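Local coordinates for beta-glucanase (Clostridium thermocellum, PDB 3WVJ), which hydrolyses internal beta-1,4 linkages of mixed-linkage beta-1,3-1,4-glucans, as a lichenase of glycoside hydrolase family 16 built on a beta-jellyroll, at residues 5-10 / 213-218; 10-15 / 45-50; 49-54 / 202-207; 77-82 / 147-152. One frame throughout, in Å; residues are numbered along the deposited sequence.

Contact 1 (5-10 / 213-218); sequences NTPFVA and YYPNGV
F8 and Y213 face each other as an antiparallel hydrogen-bonded pair, each backbone giving one N-H and taking one. F8 N reaches Y213 O at 2.9 Å, in the plane of that carbonyl, and Y213 N returns to F8 O at 2.8 Å with an almost straight N-H...O angle of 171°. One residue earlier the pairing is carried on by a carbon donor: P7, whose ring nitrogen has no hydrogen to offer, sends its CA-H to Y213 O, CA to O 3.3 Å. Y213 O thus takes a strong and a weak donor from consecutive residues.

The Y213 side chain, with CG anti to its backbone N (chi1 160°), lies back along the partner chain, and the carbonyl oxygen of T6 sits in the ring plane at its edge, T6 O to Y213 CD2 3.6 Å. Its hydroxyl is held by the carbonyl oxygen of Y74, while Y77 and F72 meet the ring edge-to-face. On the same sheet face F8 CB packs on Y213 CB at 4.3 Å before the F8 ring turns away to F72 and W20.

Beyond the strand ends, prolines take over. The P215 ring leans against the backbone of residues 5-7, its CG 3.3 Å from N5 O and 3.4 Å from T6 C, and crosses the P7 ring at about a right angle, P7 CG to P215 CD 4.0 Å. The contact ties the first strand of the chain, 8-11, to the end of the last, 204-214, the side-by-side placing of N- and C-terminal strands seen in the family 16 beta-jellyroll.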
# COMPACT_ATOMS: atom_id res chain seq x y z
N ASN A 5 -11.11 1.83 -16.62
CA ASN A 5 -10.70 0.78 -17.55
C ASN A 5 -9.73 1.30 -18.59
O ASN A 5 -9.53 0.67 -19.62
CB ASN A 5 -11.91 0.12 -18.26
CG ASN A 5 -12.91 1.13 -18.86
OD1 ASN A 5 -12.56 2.08 -19.58
ND2 ASN A 5 -14.19 0.88 -18.59
N THR A 6 -9.17 2.48 -18.33
CA THR A 6 -8.24 3.18 -19.22
C THR A 6 -6.99 3.47 -18.38
O THR A 6 -7.05 3.45 -17.14
CB THR A 6 -8.82 4.52 -19.64
OG1 THR A 6 -8.96 5.32 -18.47
CG2 THR A 6 -10.20 4.35 -20.35
N PRO A 7 -5.85 3.76 -19.05
CA PRO A 7 -4.62 3.98 -18.27
C PRO A 7 -4.75 5.15 -17.30
O PRO A 7 -5.38 6.15 -17.60
CB PRO A 7 -3.54 4.23 -19.34
CG PRO A 7 -4.08 3.59 -20.58
CD PRO A 7 -5.58 3.75 -20.50
N PHE A 8 -4.18 4.98 -16.11
CA PHE A 8 -4.19 5.97 -15.05
C PHE A 8 -2.75 6.17 -14.61
O PHE A 8 -2.01 5.21 -14.44
CB PHE A 8 -5.07 5.53 -13.89
CG PHE A 8 -5.04 6.43 -12.69
CD1 PHE A 8 -5.82 7.57 -12.64
CD2 PHE A 8 -4.30 6.09 -11.57
CE1 PHE A 8 -5.80 8.40 -11.53
CE2 PHE A 8 -4.31 6.89 -10.44
CZ PHE A 8 -5.06 8.05 -10.42
N VAL A 9 -2.36 7.45 -14.54
CA VAL A 9 -0.99 7.80 -14.15
C VAL A 9 -1.05 8.95 -13.19
O VAL A 9 -1.57 10.02 -13.56
CB VAL A 9 -0.16 8.33 -15.34
CG1 VAL A 9 1.28 8.51 -14.89
CG2 VAL A 9 -0.23 7.38 -16.53
N ALA A 10 -0.52 8.74 -11.98
CA ALA A 10 -0.33 9.81 -11.05
C ALA A 10 1.14 9.90 -10.72
O ALA A 10 1.66 9.09 -9.92
CB ALA A 10 -1.12 9.59 -9.79
N TYR A 213 -1.58 2.64 -13.48
CA TYR A 213 -2.41 1.48 -13.80
C TYR A 213 -2.58 1.34 -15.33
O TYR A 213 -2.89 2.34 -16.06
CB TYR A 213 -3.76 1.55 -13.05
CG TYR A 213 -4.88 0.68 -13.65
CD1 TYR A 213 -5.08 -0.63 -13.20
CD2 TYR A 213 -5.73 1.18 -14.66
CE1 TYR A 213 -6.09 -1.42 -13.72
CE2 TYR A 213 -6.74 0.39 -15.18
CZ TYR A 213 -6.91 -0.89 -14.68
OH TYR A 213 -7.85 -1.70 -15.20
N TYR A 214 -2.31 0.14 -15.81
CA TYR A 214 -2.47 -0.21 -17.20
C TYR A 214 -3.50 -1.34 -17.32
O TYR A 214 -3.28 -2.45 -16.81
CB TYR A 214 -1.14 -0.63 -17.82
CG TYR A 214 -0.01 0.35 -17.65
CD1 TYR A 214 0.11 1.49 -18.49
CD2 TYR A 214 0.96 0.14 -16.68
CE1 TYR A 214 1.16 2.39 -18.34
CE2 TYR A 214 2.02 1.03 -16.52
CZ TYR A 214 2.12 2.14 -17.35
OH TYR A 214 3.19 3.00 -17.16
N PRO A 215 -4.62 -1.07 -18.00
CA PRO A 215 -5.68 -2.06 -18.08
C PRO A 215 -5.28 -3.21 -18.98
O PRO A 215 -5.86 -4.28 -18.90
CB PRO A 215 -6.84 -1.28 -18.71
CG PRO A 215 -6.37 0.12 -18.89
CD PRO A 215 -4.89 0.11 -18.85
N ASN A 216 -4.25 -3.01 -19.80
CA ASN A 216 -3.93 -3.94 -20.88
C ASN A 216 -2.61 -4.67 -20.69
O ASN A 216 -2.53 -5.88 -20.84
CB ASN A 216 -3.81 -3.15 -22.15
CG ASN A 216 -2.70 -2.11 -22.04
OD1 ASN A 216 -2.75 -1.20 -21.17
ND2 ASN A 216 -1.66 -2.28 -22.85
N GLY A 217 -1.54 -3.93 -20.40
CA GLY A 217 -0.20 -4.49 -20.55
C GLY A 217 0.52 -4.80 -19.26
O GLY A 217 0.04 -4.49 -18.18
N VAL A 218 1.67 -5.44 -19.43
CA VAL A 218 2.68 -5.73 -18.41
C VAL A 218 4.04 -5.25 -18.99
O VAL A 218 4.07 -4.79 -20.13
CB VAL A 218 2.68 -7.26 -17.97
CG1 VAL A 218 1.52 -7.55 -17.06
CG2 VAL A 218 2.61 -8.25 -19.13

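Contact 2 (10-15 / 45-50); sequences AVFSNF and GKMILT
Apolar contact is carried by F12 and M47, whose side chains lie side by side and point the same way. The methylene CB of M47 sits over one face of the F12 ring, 4.0 Å from the ring centroid and 30° off its normal, a CH-pi contact in which M47 CB comes to 3.7 Å from F12 CD2. F12 CG stands beside its backbone N (chi1 -59°), which places the ring against that methylene. F12 is hemmed in by aromatic neighbours as well: CE1 of F15 lies at the ring edge, in plane, W20 meets it edge-to-face, and Y66 touches both F12 and M47.

The frame for this packing is a type I beta turn, V11 to N14, closed by N14 N to V11 O at 2.9 Å. It ends strand 8-11 of the jellyroll just where strand 46-53 begins, with strand 204-214 bonded to both: F12 is hydrogen-bonded to E209 and M47 to Y208 through the backbone.

Close packing at the turn makes up the remainder. S13 CB presses on G45 CA at 3.4 Å, closer than two carbons normally pack. S13 N and G45 O are 3.0 Å apart, but the N-H is badly aimed and no hydrogen bond forms.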
# COMPACT_ATOMS: atom_id res chain seq x y z
N ALA A 10 -0.52 8.74 -11.98
CA ALA A 10 -0.33 9.81 -11.05
C ALA A 10 1.14 9.90 -10.72
O ALA A 10 1.66 9.09 -9.92
CB ALA A 10 -1.12 9.59 -9.79
N VAL A 11 1.85 10.88 -11.30
CA VAL A 11 3.23 11.10 -10.87
C VAL A 11 3.18 12.19 -9.83
O VAL A 11 2.77 13.32 -10.18
CB VAL A 11 4.12 11.62 -12.02
CG1 VAL A 11 5.47 12.01 -11.46
CG2 VAL A 11 4.30 10.58 -13.10
N PHE A 12 3.62 11.93 -8.60
CA PHE A 12 3.38 12.90 -7.51
C PHE A 12 4.20 14.21 -7.56
O PHE A 12 3.97 15.12 -6.76
CB PHE A 12 3.45 12.25 -6.14
CG PHE A 12 2.44 11.14 -5.97
CD1 PHE A 12 1.08 11.38 -6.18
CD2 PHE A 12 2.86 9.85 -5.68
CE1 PHE A 12 0.14 10.33 -6.05
CE2 PHE A 12 1.94 8.81 -5.52
CZ PHE A 12 0.58 9.05 -5.71
N SER A 13 5.15 14.27 -8.49
CA SER A 13 5.86 15.54 -8.80
C SER A 13 4.96 16.47 -9.56
O SER A 13 5.19 17.69 -9.60
CB SER A 13 7.15 15.27 -9.59
OG SER A 13 6.89 14.89 -10.91
N ASN A 14 3.95 15.92 -10.22
CA ASN A 14 3.01 16.74 -10.92
C ASN A 14 1.77 16.01 -11.36
O ASN A 14 1.80 15.40 -12.42
CB ASN A 14 3.63 17.35 -12.18
CG ASN A 14 2.66 18.30 -12.84
OD1 ASN A 14 2.30 19.30 -12.23
ND2 ASN A 14 2.14 17.94 -14.01
N PHE A 15 0.67 16.15 -10.62
CA PHE A 15 -0.51 15.31 -10.85
C PHE A 15 -1.83 15.98 -10.46
O PHE A 15 -1.85 16.96 -9.73
CB PHE A 15 -0.39 13.98 -10.06
CG PHE A 15 -0.61 14.13 -8.57
CD1 PHE A 15 -1.69 13.52 -7.95
CD2 PHE A 15 0.25 14.87 -7.79
CE1 PHE A 15 -1.90 13.62 -6.58
CE2 PHE A 15 0.05 14.99 -6.41
CZ PHE A 15 -1.04 14.36 -5.81
N GLY A 45 9.41 16.02 -5.70
CA GLY A 45 8.75 15.13 -6.63
C GLY A 45 7.98 13.98 -6.00
O GLY A 45 7.35 13.17 -6.75
N LYS A 46 8.00 13.91 -4.66
CA LYS A 46 7.37 12.74 -3.94
C LYS A 46 6.17 13.02 -3.05
O LYS A 46 5.92 14.15 -2.65
CB LYS A 46 8.47 11.93 -3.26
CG LYS A 46 9.54 11.65 -4.31
CD LYS A 46 10.89 11.49 -3.77
CE LYS A 46 11.85 11.73 -4.95
NZ LYS A 46 13.18 12.00 -4.41
N MET A 47 5.34 11.99 -2.85
CA MET A 47 4.34 12.03 -1.84
C MET A 47 4.98 11.39 -0.62
O MET A 47 5.68 10.34 -0.72
CB MET A 47 3.11 11.28 -2.33
CG MET A 47 1.97 11.28 -1.34
SD MET A 47 2.10 9.92 -0.14
CE MET A 47 1.43 8.54 -1.06
N ILE A 48 4.82 12.03 0.54
CA ILE A 48 5.48 11.55 1.77
C ILE A 48 4.38 11.15 2.77
O ILE A 48 3.41 11.88 2.94
CB ILE A 48 6.42 12.63 2.29
CG1 ILE A 48 7.41 12.90 1.19
CG2 ILE A 48 7.18 12.16 3.51
CD1 ILE A 48 8.74 13.30 1.70
N LEU A 49 4.47 9.94 3.33
CA LEU A 49 3.65 9.57 4.45
C LEU A 49 4.52 9.63 5.67
O LEU A 49 5.62 9.07 5.68
CB LEU A 49 3.11 8.11 4.31
CG LEU A 49 2.22 7.83 3.10
CD1 LEU A 49 1.75 6.35 3.23
CD2 LEU A 49 1.01 8.74 3.10
N THR A 50 4.06 10.33 6.70
CA THR A 50 4.88 10.52 7.91
C THR A 50 4.14 10.00 9.12
O THR A 50 3.04 10.46 9.42
CB THR A 50 5.29 11.99 8.14
OG1 THR A 50 5.96 12.47 6.96
CG2 THR A 50 6.25 12.11 9.31

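Contact 3 (49-54 / 202-207); sequences LTLDRE and TPLQAE
Q205 and T50 form an antiparallel non-hydrogen-bonded pair, their side chains lying side by side on one face of the sheet. Along Q205, CB lies beside the partner strand, 3.2 Å from L49 O, which points across the gap between the strands. CG passes T50 OG1 at 3.8 Å, CD keeps alongside it, and the chain, extended beyond CG, brings NE2 to the threonine hydroxyl. Q205 NE2 donates to T50 OG1 over 3.3 Å, a long bond with an N-H...O angle of 148° and the oxygen 21° out of the amide plane. T50 presents OG1 on this side because that atom stands beside its backbone N (chi1 -56°); the other branch, CG2, turns to P203 CB at 3.9 Å.

Hydrogen-bonded pairs flank this one. L49 N to A206 O and L51 N to L204 O are both 2.9 Å, and A206 and L204 return the bonds to L49 O and L51 O. L51 and L204 also touch through their methyls on the opposite face, where L185 of strand 179-187 packs under L49 and L51.

Past the last bridge, T202 lies across D52 and R53, and its OG1 sits off-centre over one face of the R53 guanidinium. D52 OD1 turns back to accept a weak bond from R53 N.

Strands 46-53 and 204-214 are neighbours in the jellyroll, and their chemistry divides by face: leucines and alanine supply the apolar side, whereas the T50-Q205 face is polar. A modest side-chain bond there adds to a join that rests mainly on four backbone bonds.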
# COMPACT_ATOMS: atom_id res chain seq x y z
N LEU A 49 4.47 9.94 3.33
CA LEU A 49 3.65 9.57 4.45
C LEU A 49 4.52 9.63 5.67
O LEU A 49 5.62 9.07 5.68
CB LEU A 49 3.11 8.11 4.31
CG LEU A 49 2.22 7.83 3.10
CD1 LEU A 49 1.75 6.35 3.23
CD2 LEU A 49 1.01 8.74 3.10
N THR A 50 4.06 10.33 6.70
CA THR A 50 4.88 10.52 7.91
C THR A 50 4.14 10.00 9.12
O THR A 50 3.04 10.46 9.42
CB THR A 50 5.29 11.99 8.14
OG1 THR A 50 5.96 12.47 6.96
CG2 THR A 50 6.25 12.11 9.31
N LEU A 51 4.74 9.00 9.75
CA LEU A 51 4.28 8.43 11.00
C LEU A 51 4.98 9.23 12.08
O LEU A 51 6.21 9.41 12.08
CB LEU A 51 4.71 7.01 11.10
CG LEU A 51 4.65 6.32 12.47
CD1 LEU A 51 3.25 6.40 13.02
CD2 LEU A 51 5.05 4.86 12.33
N ASP A 52 4.17 9.75 12.98
CA ASP A 52 4.64 10.66 14.00
C ASP A 52 3.75 10.49 15.22
O ASP A 52 2.64 9.89 15.16
CB ASP A 52 4.67 12.10 13.47
CG ASP A 52 5.58 13.00 14.30
OD1 ASP A 52 6.37 12.58 15.18
OD2 ASP A 52 5.50 14.20 14.08
N ARG A 53 4.26 10.93 16.35
CA ARG A 53 3.53 10.89 17.57
C ARG A 53 2.31 11.76 17.41
O ARG A 53 2.33 12.74 16.64
CB ARG A 53 4.41 11.41 18.70
CG ARG A 53 3.88 11.10 20.11
CD ARG A 53 5.02 10.83 21.07
NE ARG A 53 5.68 9.60 20.64
CZ ARG A 53 6.98 9.34 20.77
NH1 ARG A 53 7.80 10.23 21.34
NH2 ARG A 53 7.47 8.18 20.33
N GLU A 54 1.25 11.41 18.14
CA GLU A 54 -0.02 12.10 18.09
C GLU A 54 -0.30 12.54 19.48
O GLU A 54 -0.09 11.77 20.37
CB GLU A 54 -1.14 11.13 17.64
CG GLU A 54 -2.55 11.52 18.08
CD GLU A 54 -3.23 12.51 17.12
OE1 GLU A 54 -2.61 13.51 16.67
OE2 GLU A 54 -4.43 12.27 16.79
N THR A 202 9.94 8.05 16.18
CA THR A 202 9.32 8.97 15.20
C THR A 202 10.31 10.14 14.92
O THR A 202 11.31 10.28 15.60
CB THR A 202 8.01 9.53 15.75
OG1 THR A 202 8.26 10.05 17.04
CG2 THR A 202 6.96 8.38 15.94
N PRO A 203 10.08 10.92 13.84
CA PRO A 203 9.16 10.64 12.72
C PRO A 203 9.79 9.51 11.93
O PRO A 203 10.98 9.27 12.06
CB PRO A 203 9.22 11.96 11.89
CG PRO A 203 10.44 12.66 12.37
CD PRO A 203 10.57 12.31 13.81
N LEU A 204 8.99 8.84 11.11
CA LEU A 204 9.40 7.87 10.11
C LEU A 204 8.61 8.23 8.84
O LEU A 204 7.50 8.69 8.96
CB LEU A 204 8.95 6.46 10.53
CG LEU A 204 9.78 5.84 11.66
CD1 LEU A 204 9.20 4.52 12.19
CD2 LEU A 204 11.22 5.63 11.22
N GLN A 205 9.13 7.96 7.65
CA GLN A 205 8.41 8.28 6.42
C GLN A 205 8.67 7.25 5.34
O GLN A 205 9.74 6.66 5.27
CB GLN A 205 8.78 9.65 5.83
CG GLN A 205 9.31 10.68 6.80
CD GLN A 205 9.84 11.94 6.11
OE1 GLN A 205 10.87 11.91 5.45
NE2 GLN A 205 9.09 13.07 6.25
N ALA A 206 7.68 7.09 4.49
CA ALA A 206 7.78 6.32 3.28
C ALA A 206 7.51 7.36 2.19
O ALA A 206 6.69 8.27 2.36
CB ALA A 206 6.68 5.22 3.25
N GLU A 207 8.14 7.17 1.04
CA GLU A 207 8.06 8.15 -0.06
C GLU A 207 7.68 7.45 -1.35
O GLU A 207 8.07 6.30 -1.61
CB GLU A 207 9.39 8.85 -0.17
CG GLU A 207 10.01 9.25 1.16
CD GLU A 207 11.22 10.14 0.93
OE1 GLU A 207 11.59 10.32 -0.24
OE2 GLU A 207 11.79 10.68 1.89

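Contact 4 (77-82 / 147-152); sequences YEVRMK and HTYGFE
The F151 ring reaches Y77 because its CG stands between the backbone N and the carbonyl carbon (chi1 46°), while Y77 CG lies beside its own N (chi1 -67°). This sets Y77 CB over one face of the F151 ring, 4.0 Å from its centroid, a CH-pi contact. The two rings are nearly parallel, with planes at 19°, but strongly displaced, leaving little face over face; the closest carbons, Y77 CD2 and F151 CE1, are 3.6 Å apart.

Strands 75-82 and 147-154 are antiparallel neighbours in the jellyroll, and the face carrying Y77, V79, M81, Y149 and F151 packs against strands 89-97 and 106-113, with F93, I110 and F112 among the partners. Y149 meets two residues of the other strand: V79 CG1 at its CB, and M81 CG at its ring, 3.8 Å from CD2. F112 meets the same ring edge-to-face.

V79 and Y149 exchange short, nearly straight backbone bonds, V79 N to Y149 O being 2.8 Å, and H147 and M81 exchange a slightly longer pair at the end.

E78, R80 and T148 occupy the other face. T148 CG2 turns to R80 NE, 3.6 Å away, and T148 CB lies beside the E78 carboxylate, whose oxygens are bonded to Y76 OH and Y210 OH. H147 CA lies over one face of the R80 guanidinium.

At the rim of the Y149 ring, a water in the ring plane hydrogen-bonds to both Y149 OH and M81 O, 2.8 Å from each.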
# COMPACT_ATOMS: atom_id res chain seq x y z
N TYR A 77 -0.76 -2.88 -12.05
CA TYR A 77 -0.66 -1.80 -11.08
C TYR A 77 0.81 -1.62 -10.75
O TYR A 77 1.52 -2.60 -10.45
CB TYR A 77 -1.43 -2.12 -9.81
CG TYR A 77 -2.94 -2.21 -9.94
CD1 TYR A 77 -3.77 -1.24 -9.34
CD2 TYR A 77 -3.53 -3.26 -10.64
CE1 TYR A 77 -5.16 -1.33 -9.44
CE2 TYR A 77 -4.90 -3.39 -10.72
CZ TYR A 77 -5.71 -2.43 -10.14
OH TYR A 77 -7.06 -2.58 -10.21
N GLU A 78 1.30 -0.38 -10.82
CA GLU A 78 2.71 -0.19 -10.47
C GLU A 78 2.93 1.02 -9.60
O GLU A 78 2.38 2.08 -9.86
CB GLU A 78 3.56 -0.10 -11.73
CG GLU A 78 5.04 -0.06 -11.44
CD GLU A 78 5.85 -0.01 -12.72
OE1 GLU A 78 6.12 -1.09 -13.29
OE2 GLU A 78 6.25 1.09 -13.13
N VAL A 79 3.76 0.85 -8.58
CA VAL A 79 4.17 1.95 -7.74
C VAL A 79 5.69 2.08 -7.85
O VAL A 79 6.38 1.08 -8.00
CB VAL A 79 3.71 1.69 -6.27
CG1 VAL A 79 4.40 0.45 -5.62
CG2 VAL A 79 3.90 2.93 -5.42
N ARG A 80 6.22 3.28 -7.76
CA ARG A 80 7.64 3.51 -7.51
C ARG A 80 7.74 4.22 -6.15
O ARG A 80 7.09 5.25 -5.94
CB ARG A 80 8.30 4.35 -8.63
CG ARG A 80 9.71 4.84 -8.27
CD ARG A 80 10.35 5.62 -9.44
NE ARG A 80 11.19 4.64 -10.08
CZ ARG A 80 12.48 4.47 -9.84
NH1 ARG A 80 13.18 5.32 -9.09
NH2 ARG A 80 13.08 3.46 -10.42
N MET A 81 8.53 3.66 -5.23
CA MET A 81 8.49 4.01 -3.82
C MET A 81 9.78 3.58 -3.03
O MET A 81 10.60 2.79 -3.51
CB MET A 81 7.23 3.39 -3.13
CG MET A 81 7.26 1.88 -2.97
SD MET A 81 5.80 1.25 -2.05
CE MET A 81 6.24 1.68 -0.36
N LYS A 82 9.89 4.07 -1.81
CA LYS A 82 11.04 3.83 -0.94
C LYS A 82 10.42 3.63 0.42
O LYS A 82 9.77 4.56 0.96
CB LYS A 82 12.00 5.05 -0.94
CG LYS A 82 13.08 4.99 0.16
CD LYS A 82 13.67 6.39 0.48
CE LYS A 82 14.86 6.66 -0.38
NZ LYS A 82 15.66 7.97 -0.19
N HIS A 147 12.41 2.08 -5.88
CA HIS A 147 12.35 0.96 -6.80
C HIS A 147 10.95 0.91 -7.27
O HIS A 147 10.11 1.57 -6.71
CB HIS A 147 12.68 -0.32 -6.04
CG HIS A 147 14.16 -0.50 -5.80
ND1 HIS A 147 14.77 -0.04 -4.70
CD2 HIS A 147 15.13 -1.09 -6.57
CE1 HIS A 147 16.06 -0.35 -4.75
NE2 HIS A 147 16.28 -0.99 -5.89
N THR A 148 10.64 0.14 -8.30
CA THR A 148 9.24 -0.01 -8.66
C THR A 148 8.77 -1.42 -8.31
O THR A 148 9.58 -2.36 -8.29
CB THR A 148 8.98 0.19 -10.14
OG1 THR A 148 9.48 -0.97 -10.80
CG2 THR A 148 9.70 1.44 -10.65
N TYR A 149 7.48 -1.52 -7.99
CA TYR A 149 6.85 -2.76 -7.49
C TYR A 149 5.48 -2.74 -8.10
O TYR A 149 4.91 -1.66 -8.38
CB TYR A 149 6.68 -2.77 -5.97
CG TYR A 149 7.97 -2.55 -5.20
CD1 TYR A 149 8.80 -3.62 -4.85
CD2 TYR A 149 8.37 -1.26 -4.87
CE1 TYR A 149 9.99 -3.41 -4.17
CE2 TYR A 149 9.53 -1.05 -4.20
CZ TYR A 149 10.34 -2.13 -3.85
OH TYR A 149 11.50 -1.90 -3.18
N GLY A 150 4.90 -3.92 -8.32
CA GLY A 150 3.63 -3.95 -9.05
C GLY A 150 3.04 -5.33 -9.07
O GLY A 150 3.72 -6.28 -8.68
N PHE A 151 1.78 -5.44 -9.52
CA PHE A 151 1.13 -6.72 -9.79
C PHE A 151 0.22 -6.63 -11.00
O PHE A 151 -0.46 -5.60 -11.21
CB PHE A 151 0.34 -7.21 -8.59
CG PHE A 151 -0.52 -6.16 -7.94
CD1 PHE A 151 -1.87 -5.99 -8.30
CD2 PHE A 151 -0.01 -5.35 -6.92
CE1 PHE A 151 -2.68 -5.05 -7.69
CE2 PHE A 151 -0.81 -4.38 -6.33
CZ PHE A 151 -2.15 -4.22 -6.71
N GLU A 152 0.20 -7.66 -11.83
CA GLU A 152 -0.85 -7.78 -12.85
C GLU A 152 -1.88 -8.67 -12.19
O GLU A 152 -1.62 -9.83 -11.87
CB GLU A 152 -0.39 -8.38 -14.17
CG GLU A 152 -1.51 -8.34 -15.24
CD GLU A 152 -1.33 -9.27 -16.45
OE1 GLU A 152 -0.83 -10.40 -16.30
OE2 GLU A 152 -1.68 -8.89 -17.58
O HOH W 1 12.08 0.75 -2.37

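Strand 204-214 links all four sites: its two ends supply contacts 3 and 1, on opposite sides of the chain's centre, it lies beside both strands of contact 2, and strand 75-82 of contact 4 runs next to it. Contact 1 is a surface join with a single bridge pair and proline packing, whereas contact 4 is buried, with a long ladder and aromatic side chains. Contacts 1 and 2 share A10 on strand 8-11; contacts 2 and 3, both partly buried, share L49 and T50 on strand 46-53, the first without a hydrogen bond across it, the second with five. Y213 and Y77 bring contacts 1 and 4 together, and an E207-K82 backbone bond probably joins 3 and 4.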